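Local coordinates for Mlr3007 protein (Mesorhizobium loti, PDB 3QQM) that probably transfers the amino group of leucine, isoleucine or valine to 2-oxoglutarate, using pyridoxal 5'-phosphate as cofactor, at residues R146-C150 with I194-L200; V98-A104 with Q136-L142; D15-T21 with T73-R79. One frame throughout, in Å; residues are numbered along the deposited sequence.

Interaction 1: residues R146-C150 with I194-L200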
loop_
_atom_site.group_PDB
_atom_site.type_symbol
_atom_site.label_atom_id
_atom_site.label_comp_id
_atom_site.label_asym_id
_atom_site.label_seq_id
_atom_site.Cartn_x
_atom_site.Cartn_y
_atom_site.Cartn_z
ATOM N N ARG A 146 7.585 -5.633 18.779
ATOM C CA ARG A 146 6.748 -5.523 19.986
ATOM C C ARG A 146 5.374 -6.184 19.785
ATOM O O ARG A 146 4.461 -6.002 20.579
ATOM C CB ARG A 146 6.645 -4.059 20.414
ATOM C CG ARG A 146 8.003 -3.546 20.930
ATOM C CD ARG A 146 7.990 -2.113 21.392
ATOM N NE ARG A 146 7.674 -1.226 20.286
ATOM C CZ ARG A 146 8.556 -0.773 19.391
ATOM N NH1 ARG A 146 9.835 -1.136 19.439
ATOM N NH2 ARG A 146 8.149 0.029 18.416
ATOM N N GLY A 147 5.273 -7.002 18.732
ATOM C CA GLY A 147 4.049 -7.748 18.416
ATOM C C GLY A 147 2.847 -6.909 18.040
ATOM O O GLY A 147 1.708 -7.357 18.171
ATOM N N GLU A 148 3.107 -5.696 17.578
ATOM C CA GLU A 148 2.079 -4.773 17.169
ATOM C C GLU A 148 1.882 -4.939 15.678
ATOM O O GLU A 148 2.840 -4.959 14.915
ATOM C CB GLU A 148 2.514 -3.337 17.520
ATOM C CG GLU A 148 2.739 -3.162 19.044
ATOM C CD GLU A 148 3.566 -1.948 19.444
ATOM O OE1 GLU A 148 4.202 -1.286 18.574
ATOM O OE2 GLU A 148 3.601 -1.694 20.668
ATOM N N ILE A 149 0.636 -5.108 15.271
ATOM C CA ILE A 149 0.316 -5.243 13.883
ATOM C C ILE A 149 0.663 -3.946 13.211
ATOM O O ILE A 149 0.359 -2.858 13.743
ATOM C CB ILE A 149 -1.183 -5.509 13.655
ATOM C CG1 ILE A 149 -1.540 -6.908 14.132
ATOM C CG2 ILE A 149 -1.546 -5.361 12.164
ATOM C CD1 ILE A 149 -0.879 -8.041 13.301
ATOM N N CYS A 150 1.292 -4.051 12.048
ATOM C CA CYS A 150 1.659 -2.879 11.293
ATOM C C CYS A 150 0.812 -2.682 10.011
ATOM O O CYS A 150 0.137 -1.640 9.821
ATOM C CB CYS A 150 3.128 -2.970 10.899
ATOM S SG CYS A 150 4.352 -3.015 12.265
ATOM N N ILE A 194 -2.692 1.328 18.258
ATOM C CA ILE A 194 -1.731 0.250 18.406
ATOM C C ILE A 194 -2.482 -0.999 18.849
ATOM O O ILE A 194 -3.301 -0.957 19.765
ATOM C CB ILE A 194 -0.691 0.593 19.460
ATOM C CG1 ILE A 194 -0.024 1.929 19.139
ATOM C CG2 ILE A 194 0.354 -0.498 19.553
ATOM C CD1 ILE A 194 0.911 2.437 20.276
ATOM N N TYR A 195 -2.222 -2.105 18.181
ATOM C CA TYR A 195 -2.871 -3.357 18.534
ATOM C C TYR A 195 -2.130 -4.569 17.962
ATOM O O TYR A 195 -1.386 -4.459 16.999
ATOM C CB TYR A 195 -4.360 -3.347 18.122
ATOM C CG TYR A 195 -4.660 -2.924 16.689
ATOM C CD1 TYR A 195 -4.412 -3.765 15.616
ATOM C CD2 TYR A 195 -5.283 -1.730 16.426
ATOM C CE1 TYR A 195 -4.729 -3.375 14.308
ATOM C CE2 TYR A 195 -5.638 -1.356 15.125
ATOM C CZ TYR A 195 -5.343 -2.165 14.083
ATOM O OH TYR A 195 -5.673 -1.749 12.808
ATOM N N SER A 196 -2.343 -5.710 18.598
ATOM C CA SER A 196 -1.734 -6.969 18.214
ATOM C C SER A 196 -2.690 -7.804 17.399
ATOM O O SER A 196 -3.845 -7.446 17.234
ATOM C CB SER A 196 -1.413 -7.774 19.464
ATOM O OG SER A 196 -2.606 -8.140 20.090
ATOM N N TYR A 197 -2.220 -8.960 16.936
ATOM C CA TYR A 197 -3.058 -9.853 16.162
ATOM C C TYR A 197 -4.202 -10.309 17.009
ATOM O O TYR A 197 -5.347 -10.326 16.566
ATOM C CB TYR A 197 -2.286 -11.081 15.682
ATOM C CG TYR A 197 -3.008 -11.820 14.589
ATOM C CD1 TYR A 197 -3.146 -11.230 13.345
ATOM C CD2 TYR A 197 -3.498 -13.119 14.767
ATOM C CE1 TYR A 197 -3.786 -11.868 12.297
ATOM C CE2 TYR A 197 -4.148 -13.800 13.702
ATOM C CZ TYR A 197 -4.278 -13.151 12.468
ATOM O OH TYR A 197 -4.899 -13.698 11.359
ATOM N N ASP A 198 -3.897 -10.641 18.247
ATOM C CA ASP A 198 -4.909 -11.141 19.165
ATOM C C ASP A 198 -6.020 -10.102 19.443
ATOM O O ASP A 198 -7.183 -10.460 19.527
ATOM C CB ASP A 198 -4.255 -11.595 20.461
ATOM C CG ASP A 198 -5.197 -12.362 21.323
ATOM O OD1 ASP A 198 -5.465 -13.553 21.028
ATOM O OD2 ASP A 198 -5.658 -11.769 22.307
ATOM N N ASP A 199 -5.650 -8.826 19.596
ATOM C CA ASP A 199 -6.639 -7.748 19.782
ATOM C C ASP A 199 -7.624 -7.695 18.615
ATOM O O ASP A 199 -8.783 -7.417 18.814
ATOM C CB ASP A 199 -5.958 -6.370 19.869
ATOM C CG ASP A 199 -5.113 -6.206 21.103
ATOM O OD1 ASP A 199 -5.449 -6.853 22.126
ATOM O OD2 ASP A 199 -4.140 -5.401 21.055
ATOM N N LEU A 200 -7.130 -7.910 17.390
ATOM C CA LEU A 200 -7.974 -7.902 16.191
ATOM C C LEU A 200 -9.110 -8.897 16.248
ATOM O O LEU A 200 -10.130 -8.702 15.611
ATOM C CB LEU A 200 -7.153 -8.177 14.935
ATOM C CG LEU A 200 -6.281 -7.034 14.450
ATOM C CD1 LEU A 200 -5.526 -7.426 13.204
ATOM C CD2 LEU A 200 -7.139 -5.797 14.181
HETATM O O HOH W 1 0.655 -9.722 17.217
HETATM O O HOH W 2 -0.402 -1.480 15.963
#
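Two tyrosine rings meet Ile149 at different points of its side chain. Tyr197 presents a ring edge, with Ile149 CD1 close to the ring plane and 3.9 Å from Tyr197 CD1. The Tyr195 ring reaches the branch point instead, Ile149 CB lying 4.2 Å from Tyr195 CD1. Ile149 CG1 stands beside its own backbone N (chi1 -70°), which lays it against the peptide between Ser196 and Tyr197. The backbones are joined directly by Ile149 N, which donates to Tyr195 O at 2.7 Å. Two waters extend this single bond: one links Gly147 O to Tyr197 N, the other Ile149 O to Tyr195 N.

Next to Ile149, Glu148 lays its extended chain across Ile194, its CD 3.5 Å from Ile194 CG2, while its carboxylate makes a long salt bridge to Arg146. With an alanine here, Ile194 CG2 would probably lose most of its cover and Arg146 the nearby negative charge. Ser196 and Asp199 form a capping box at the start of the short helix: Asp199 N donates to Ser196 OG at 3.2 Å, and Ser196 N to Asp199 OD2 at 3.1 Å, from above the carboxylate plane.

The tyrosine hydroxyls are held elsewhere, Tyr195 OH by Ala167 O and Tyr197 OH by Val221 O. Ile149 belongs to one outermost strand of the six-stranded mixed sheet, and Tyr195 and Leu200 also pack on strand 156-160 at the other, as would suit the pseudo-barrel domain of class-IV aminotransferases.

Interaction 2: residues V98-A104 with Q136-L142. With EDO (1,2-ethanediol), chain B; EDO (1,2-ethanediol), chain T.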
loop_
_atom_site.group_PDB
_atom_site.type_symbol
_atom_site.label_atom_id
_atom_site.label_comp_id
_atom_site.label_asym_id
_atom_site.label_seq_id
_atom_site.Cartn_x
_atom_site.Cartn_y
_atom_site.Cartn_z
ATOM N N VAL A 98 -14.821 -11.223 0.664
ATOM C CA VAL A 98 -14.179 -11.005 1.955
ATOM C C VAL A 98 -12.824 -11.689 1.911
ATOM O O VAL A 98 -12.736 -12.868 1.623
ATOM C CB VAL A 98 -14.998 -11.568 3.137
ATOM C CG1 VAL A 98 -14.209 -11.420 4.461
ATOM C CG2 VAL A 98 -16.354 -10.867 3.241
ATOM N N TRP A 99 -11.768 -10.922 2.144
ATOM C CA TRP A 99 -10.391 -11.428 2.169
ATOM C C TRP A 99 -10.024 -12.073 3.505
ATOM O O TRP A 99 -10.315 -11.515 4.574
ATOM C CB TRP A 99 -9.422 -10.272 1.886
ATOM C CG TRP A 99 -9.105 -10.074 0.453
ATOM C CD1 TRP A 99 -9.860 -10.455 -0.623
ATOM C CD2 TRP A 99 -8.057 -9.267 -0.070
ATOM N NE1 TRP A 99 -9.262 -10.066 -1.781
ATOM C CE2 TRP A 99 -8.167 -9.306 -1.476
ATOM C CE3 TRP A 99 -7.003 -8.569 0.505
ATOM C CZ2 TRP A 99 -7.269 -8.676 -2.304
ATOM C CZ3 TRP A 99 -6.112 -7.947 -0.310
ATOM C CH2 TRP A 99 -6.242 -8.002 -1.712
ATOM N N ILE A 100 -9.397 -13.252 3.418
ATOM C CA ILE A 100 -8.949 -13.994 4.576
ATOM C C ILE A 100 -7.548 -13.526 4.911
ATOM O O ILE A 100 -6.688 -13.469 4.027
ATOM C CB ILE A 100 -8.876 -15.512 4.296
ATOM C CG1 ILE A 100 -10.230 -16.063 3.820
ATOM C CG2 ILE A 100 -8.405 -16.263 5.551
ATOM C CD1 ILE A 100 -10.183 -17.544 3.474
ATOM N N LEU A 101 -7.317 -13.188 6.178
ATOM C CA LEU A 101 -6.000 -12.727 6.622
ATOM C C LEU A 101 -5.360 -13.730 7.530
ATOM O O LEU A 101 -6.054 -14.407 8.281
ATOM C CB LEU A 101 -6.122 -11.418 7.412
ATOM C CG LEU A 101 -6.874 -10.303 6.729
ATOM C CD1 LEU A 101 -6.968 -9.116 7.653
ATOM C CD2 LEU A 101 -6.193 -9.926 5.433
ATOM N N ARG A 102 -4.028 -13.784 7.483
ATOM C CA ARG A 102 -3.225 -14.633 8.357
ATOM C C ARG A 102 -2.005 -13.805 8.811
ATOM O O ARG A 102 -1.601 -12.837 8.132
ATOM C CB ARG A 102 -2.730 -15.894 7.649
ATOM C CG ARG A 102 -3.800 -16.742 7.002
ATOM C CD ARG A 102 -4.668 -17.419 7.981
ATOM N NE ARG A 102 -3.944 -18.505 8.647
ATOM C CZ ARG A 102 -3.964 -19.784 8.257
ATOM N NH1 ARG A 102 -4.673 -20.177 7.194
ATOM N NH2 ARG A 102 -3.265 -20.670 8.938
ATOM N N LEU A 103 -1.409 -14.206 9.932
ATOM C CA LEU A 103 -0.244 -13.531 10.483
ATOM C C LEU A 103 1.046 -14.201 10.057
ATOM O O LEU A 103 1.234 -15.416 10.245
ATOM C CB LEU A 103 -0.296 -13.547 12.005
ATOM C CG LEU A 103 0.865 -12.909 12.775
ATOM C CD1 LEU A 103 0.923 -11.408 12.546
ATOM C CD2 LEU A 103 0.710 -13.227 14.264
ATOM N N ALA A 104 1.936 -13.413 9.482
ATOM C CA ALA A 104 3.221 -13.925 9.081
ATOM C C ALA A 104 4.123 -13.985 10.289
ATOM O O ALA A 104 3.941 -13.223 11.231
ATOM C CB ALA A 104 3.878 -13.002 8.033
ATOM N N GLN A 136 -4.956 -19.962 1.508
ATOM C CA GLN A 136 -4.803 -19.852 2.965
ATOM C C GLN A 136 -4.962 -18.390 3.428
ATOM O O GLN A 136 -5.413 -18.132 4.532
ATOM C CB GLN A 136 -3.438 -20.395 3.405
ATOM C CG GLN A 136 -3.239 -21.884 3.191
ATOM C CD GLN A 136 -1.805 -22.371 3.542
ATOM O OE1 GLN A 136 -0.808 -21.775 3.142
ATOM N NE2 GLN A 136 -1.723 -23.493 4.249
ATOM N N ALA A 137 -4.567 -17.445 2.570
ATOM C CA ALA A 137 -4.672 -16.026 2.882
ATOM C C ALA A 137 -4.669 -15.155 1.629
ATOM O O ALA A 137 -3.805 -15.272 0.769
ATOM C CB ALA A 137 -3.525 -15.603 3.821
ATOM N N ASP A 138 -5.662 -14.303 1.522
ATOM C CA ASP A 138 -5.748 -13.365 0.413
ATOM C C ASP A 138 -4.735 -12.259 0.698
ATOM O O ASP A 138 -4.138 -11.681 -0.239
ATOM C CB ASP A 138 -7.156 -12.828 0.307
ATOM C CG ASP A 138 -8.151 -13.910 -0.062
ATOM O OD1 ASP A 138 -8.091 -14.384 -1.235
ATOM O OD2 ASP A 138 -8.998 -14.264 0.794
ATOM N N GLU A 139 -4.495 -12.013 2.000
ATOM C CA GLU A 139 -3.515 -11.022 2.446
ATOM C C GLU A 139 -2.853 -11.496 3.739
ATOM O O GLU A 139 -3.470 -12.133 4.573
ATOM C CB GLU A 139 -4.174 -9.641 2.603
ATOM C CG GLU A 139 -3.306 -8.492 3.167
ATOM C CD GLU A 139 -2.057 -8.169 2.323
ATOM O OE1 GLU A 139 -1.282 -9.089 2.008
ATOM O OE2 GLU A 139 -1.798 -6.964 2.072
ATOM N N VAL A 140 -1.581 -11.148 3.887
ATOM C CA VAL A 140 -0.780 -11.541 5.010
ATOM C C VAL A 140 -0.387 -10.321 5.800
ATOM O O VAL A 140 0.139 -9.356 5.233
ATOM C CB VAL A 140 0.502 -12.264 4.494
ATOM C CG1 VAL A 140 1.428 -12.678 5.641
ATOM C CG2 VAL A 140 0.109 -13.451 3.682
ATOM N N LEU A 141 -0.622 -10.354 7.108
ATOM C CA LEU A 141 -0.253 -9.248 7.956
ATOM C C LEU A 141 1.106 -9.500 8.602
ATOM O O LEU A 141 1.499 -10.654 8.830
ATOM C CB LEU A 141 -1.286 -9.021 9.062
ATOM C CG LEU A 141 -2.758 -8.829 8.670
ATOM C CD1 LEU A 141 -3.598 -8.478 9.915
ATOM C CD2 LEU A 141 -2.903 -7.754 7.579
ATOM N N LEU A 142 1.816 -8.407 8.882
ATOM C CA LEU A 142 3.104 -8.440 9.550
ATOM C C LEU A 142 3.046 -7.573 10.814
ATOM O O LEU A 142 2.445 -6.496 10.810
ATOM C CB LEU A 142 4.225 -7.885 8.648
ATOM C CG LEU A 142 4.541 -8.608 7.337
ATOM C CD1 LEU A 142 3.475 -8.269 6.311
ATOM C CD2 LEU A 142 5.903 -8.209 6.815
HETATM C C1 EDO B . -9.809 -17.376 -2.679
HETATM O O1 EDO B . -9.802 -15.993 -2.294
HETATM C C2 EDO B . -9.050 -18.221 -1.659
HETATM O O2 EDO B . -9.406 -17.874 -0.308
HETATM C C1 EDO T . -0.931 -9.932 -2.965
HETATM O O1 EDO T . -0.319 -11.079 -3.559
HETATM C C2 EDO T . -1.999 -10.382 -1.968
HETATM O O2 EDO T . -1.459 -10.527 -0.657
HETATM O O HOH W 3 -11.592 -15.066 0.361
#
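Ile100 O accepts from two successive backbone N-H groups, Asp138 N at 2.8 Å and, more weakly, Glu139 N at 3.3 Å. This fork opens the parallel pairing of strands 99-103 and 139-143, the two strands of a beta-alpha-beta crossover whose helix is 123-130 and whose connection carries Lys118, the lysine bound to pyridoxal phosphate. Farther along, the ladder becomes regular: Leu141 N donates to Arg102 O at 2.9 Å, and Ala104 N to Leu141 O at 2.9 Å.

Side chains sort onto the two faces of the sheet. On one, Leu101 CD2 rests 3.5 Å from Glu139 CB, and Leu101 and Leu141 touch through their CD1 methyls. The Glu139 carboxylate turns from these contacts to Thr155 and Thr153. On the other face lies Val140, whose CG1 and Ala104 CB press together more tightly than usual; both residues meet Ala128 of the crossover helix. Arg102 also belongs to this face; its CG lies 3.4 Å from Ala137 CB, and bends at chi2 and chi3 fold the guanidinium back until NH1 makes a weak bond to Gln136 O, which lies near the guanidinium plane.

Asp138 closes the N-terminal end. Its CG stands beside the backbone N (chi1 -65°), from where OD2 takes a nearly straight bond from Ile100 N, 2.8 Å long and 176° at the hydrogen, on its anti lone pair. A water joins the same oxygen to Val98 O, and a 1,2-ethanediol donates to OD1. The carboxylate plane is turned 22° from the Trp99 ring, and Asp138 CB makes a CH-pi contact over the ring's face, 3.6 Å from the centroid of the five-membered ring.

Interaction 3: residues D15-T21 with T73-R79. With EDO (1,2-ethanediol), chain Q.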
loop_
_atom_site.group_PDB
_atom_site.type_symbol
_atom_site.label_atom_id
_atom_site.label_comp_id
_atom_site.label_asym_id
_atom_site.label_seq_id
_atom_site.Cartn_x
_atom_site.Cartn_y
_atom_site.Cartn_z
ATOM N N ASP A 15 20.126 -1.406 -6.061
ATOM C CA ASP A 15 19.536 -0.182 -5.548
ATOM C C ASP A 15 18.023 -0.347 -5.698
ATOM O O ASP A 15 17.571 -1.280 -6.328
ATOM C CB ASP A 15 20.050 1.004 -6.364
ATOM C CG ASP A 15 19.705 2.332 -5.765
ATOM O OD1 ASP A 15 19.171 2.398 -4.638
ATOM O OD2 ASP A 15 19.997 3.328 -6.424
ATOM N N PHE A 16 17.230 0.537 -5.123
ATOM C CA PHE A 16 15.779 0.394 -5.237
ATOM C C PHE A 16 15.142 1.525 -6.061
ATOM O O PHE A 16 15.792 2.493 -6.392
ATOM C CB PHE A 16 15.154 0.337 -3.856
ATOM C CG PHE A 16 15.420 1.537 -3.052
ATOM C CD1 PHE A 16 14.606 2.655 -3.169
ATOM C CD2 PHE A 16 16.512 1.576 -2.178
ATOM C CE1 PHE A 16 14.871 3.783 -2.439
ATOM C CE2 PHE A 16 16.775 2.701 -1.428
ATOM C CZ PHE A 16 15.962 3.802 -1.544
ATOM N N GLU A 17 13.870 1.356 -6.380
ATOM C CA GLU A 17 13.109 2.321 -7.120
ATOM C C GLU A 17 11.911 2.717 -6.291
ATOM O O GLU A 17 11.503 1.980 -5.400
ATOM C CB GLU A 17 12.605 1.725 -8.445
ATOM C CG GLU A 17 13.722 1.262 -9.352
ATOM C CD GLU A 17 13.243 0.629 -10.657
ATOM O OE1 GLU A 17 12.054 0.725 -10.989
ATOM O OE2 GLU A 17 14.082 0.054 -11.361
ATOM N N LEU A 18 11.391 3.911 -6.539
ATOM C CA LEU A 18 10.179 4.368 -5.867
ATOM C C LEU A 18 9.020 3.914 -6.734
ATOM O O LEU A 18 9.102 3.954 -7.962
ATOM C CB LEU A 18 10.170 5.885 -5.677
ATOM C CG LEU A 18 11.221 6.344 -4.666
ATOM C CD1 LEU A 18 11.373 7.862 -4.649
ATOM C CD2 LEU A 18 10.868 5.801 -3.253
ATOM N N ILE A 19 7.944 3.508 -6.087
ATOM C CA ILE A 19 6.780 2.979 -6.757
ATOM C C ILE A 19 5.461 3.614 -6.292
ATOM O O ILE A 19 5.292 3.975 -5.116
ATOM C CB ILE A 19 6.710 1.446 -6.468
ATOM C CG1 ILE A 19 7.965 0.737 -6.994
ATOM C CG2 ILE A 19 5.461 0.798 -7.073
ATOM C CD1 ILE A 19 8.142 0.878 -8.490
ATOM N N GLU A 20 4.536 3.752 -7.230
ATOM C CA GLU A 20 3.172 4.252 -6.962
ATOM C C GLU A 20 2.229 3.401 -7.805
ATOM O O GLU A 20 2.452 3.228 -9.010
ATOM C CB GLU A 20 2.995 5.738 -7.305
ATOM C CG GLU A 20 3.758 6.696 -6.413
ATOM C CD GLU A 20 3.233 6.733 -4.979
ATOM O OE1 GLU A 20 2.017 6.428 -4.762
ATOM O OE2 GLU A 20 4.022 7.086 -4.073
ATOM N N THR A 21 1.193 2.864 -7.152
ATOM C CA THR A 21 0.205 2.037 -7.794
ATOM C C THR A 21 -1.128 2.726 -7.587
ATOM O O THR A 21 -1.613 2.856 -6.453
ATOM C CB THR A 21 0.210 0.618 -7.214
ATOM O OG1 THR A 21 1.512 0.063 -7.379
ATOM C CG2 THR A 21 -0.821 -0.269 -7.913
ATOM N N THR A 73 -2.483 1.275 -12.646
ATOM C CA THR A 73 -1.338 1.944 -13.179
ATOM C C THR A 73 -0.170 1.890 -12.229
ATOM O O THR A 73 -0.295 2.284 -11.088
ATOM C CB THR A 73 -1.675 3.407 -13.428
ATOM O OG1 THR A 73 -2.827 3.487 -14.290
ATOM C CG2 THR A 73 -0.468 4.143 -14.045
ATOM N N ARG A 74 0.970 1.392 -12.705
ATOM C CA ARG A 74 2.160 1.329 -11.879
ATOM C C ARG A 74 3.192 2.328 -12.402
ATOM O O ARG A 74 3.655 2.217 -13.537
ATOM C CB ARG A 74 2.782 -0.072 -11.866
ATOM C CG ARG A 74 3.948 -0.176 -10.864
ATOM C CD ARG A 74 4.839 -1.389 -11.045
ATOM N NE ARG A 74 5.485 -1.372 -12.359
ATOM C CZ ARG A 74 5.185 -2.194 -13.368
ATOM N NH1 ARG A 74 4.315 -3.200 -13.206
ATOM N NH2 ARG A 74 5.812 -2.064 -14.521
ATOM N N LEU A 75 3.576 3.266 -11.538
ATOM C CA LEU A 75 4.582 4.295 -11.840
ATOM C C LEU A 75 5.829 3.954 -11.049
ATOM O O LEU A 75 5.721 3.667 -9.865
ATOM C CB LEU A 75 4.083 5.661 -11.413
ATOM C CG LEU A 75 4.978 6.856 -11.715
ATOM C CD1 LEU A 75 5.157 7.051 -13.228
ATOM C CD2 LEU A 75 4.403 8.135 -11.045
ATOM N N ALA A 76 7.001 3.961 -11.696
ATOM C CA ALA A 76 8.267 3.640 -11.024
ATOM C C ALA A 76 9.345 4.658 -11.362
ATOM O O ALA A 76 9.443 5.111 -12.489
ATOM C CB ALA A 76 8.743 2.235 -11.386
ATOM N N LEU A 77 10.155 4.992 -10.359
ATOM C CA LEU A 77 11.238 5.952 -10.502
ATOM C C LEU A 77 12.568 5.404 -9.967
ATOM O O LEU A 77 12.653 4.937 -8.829
ATOM C CB LEU A 77 10.881 7.210 -9.725
ATOM C CG LEU A 77 11.859 8.375 -9.753
ATOM C CD1 LEU A 77 11.937 8.991 -11.166
ATOM C CD2 LEU A 77 11.438 9.411 -8.701
ATOM N N ALA A 78 13.595 5.475 -10.794
ATOM C CA ALA A 78 14.938 5.060 -10.420
ATOM C C ALA A 78 15.709 6.308 -9.963
ATOM O O ALA A 78 15.384 7.437 -10.375
ATOM C CB ALA A 78 15.658 4.377 -11.586
ATOM N N ARG A 79 16.712 6.092 -9.109
ATOM C CA ARG A 79 17.533 7.160 -8.556
ATOM C C ARG A 79 18.134 8.090 -9.631
ATOM O O ARG A 79 18.336 9.277 -9.377
ATOM C CB ARG A 79 18.640 6.553 -7.695
ATOM C CG ARG A 79 19.576 7.557 -7.016
ATOM C CD ARG A 79 20.675 6.836 -6.268
ATOM N NE ARG A 79 20.121 5.846 -5.344
ATOM C CZ ARG A 79 19.661 6.119 -4.118
ATOM N NH1 ARG A 79 19.659 7.370 -3.646
ATOM N NH2 ARG A 79 19.175 5.142 -3.359
HETATM C C1 EDO Q . 13.332 2.956 -14.294
HETATM O O1 EDO Q . 13.854 1.629 -14.224
HETATM C C2 EDO Q . 11.987 3.065 -13.566
HETATM O O2 EDO Q . 11.207 1.870 -13.636
HETATM O O HOH W 4 17.259 3.209 -8.478
#
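The charged part of this contact is the salt bridge between Asp15 and Arg79, a side-on grip by two nitrogens. Arg79 NE donates to Asp15 OD2 at 2.7 Å and Arg79 NH2 to Asp15 OD1 at 3.0 Å, each on a syn lone pair and almost straight. The two flat groups are only 11° from coplanar, a bend of the arginine at chi3 (-53°) bringing its NE edge round to the carboxylate. From above that plane Phe16 N adds a 2.7 Å bond to Asp15 OD1, and a water connects Phe16 O with Arg79 N.

Backbone bonds zip strands 17-25 and 71-78 together as antiparallel neighbours in the four-stranded sheet. Leu18 with Leu77 and Glu20 with Leu75 are the hydrogen-bonded pairs, each making two bonds; Leu18 N reaches Leu77 O at 2.8 Å.

Among apolar contacts, Ile19 CD1 presses on Ala76 CB at 3.3 Å, tighter than usual. On the opposite face Leu18 and Leu77 meet at their CB atoms, and Leu18 and Leu75 pack against helix 33-47. The carboxylate of Glu20, also on this face, is held by Arg39 and His36.

Both oxygens of Asp15 are thus gripped in plane while one is also met from above, so its negative charge is likely to be stabilised and its rotation fixed at this end of the contact, where segment 15-21 enters and segment 73-79 leaves.

From the N terminus, interaction 3 comes first: pairing 15-21 with 73-79 closes a loop that contains helices 33-47 and 53-64. Interaction 2 then closes the shorter crossover holding Lys118 and helix 123-130, and interaction 1 brings 194-200 back to 146-150. The three follow in series, none nested or crossing. Interactions 1 and 2 share the mixed sheet and touch, Cys150 N lying 3.0 Å from Leu142 O in a probable hydrogen bond. Interaction 3 belongs to the other, antiparallel sheet, its centre about 25 Å from that of interaction 2; bonds from Glu17 to Ser120 tie it to the chain just after Lys118.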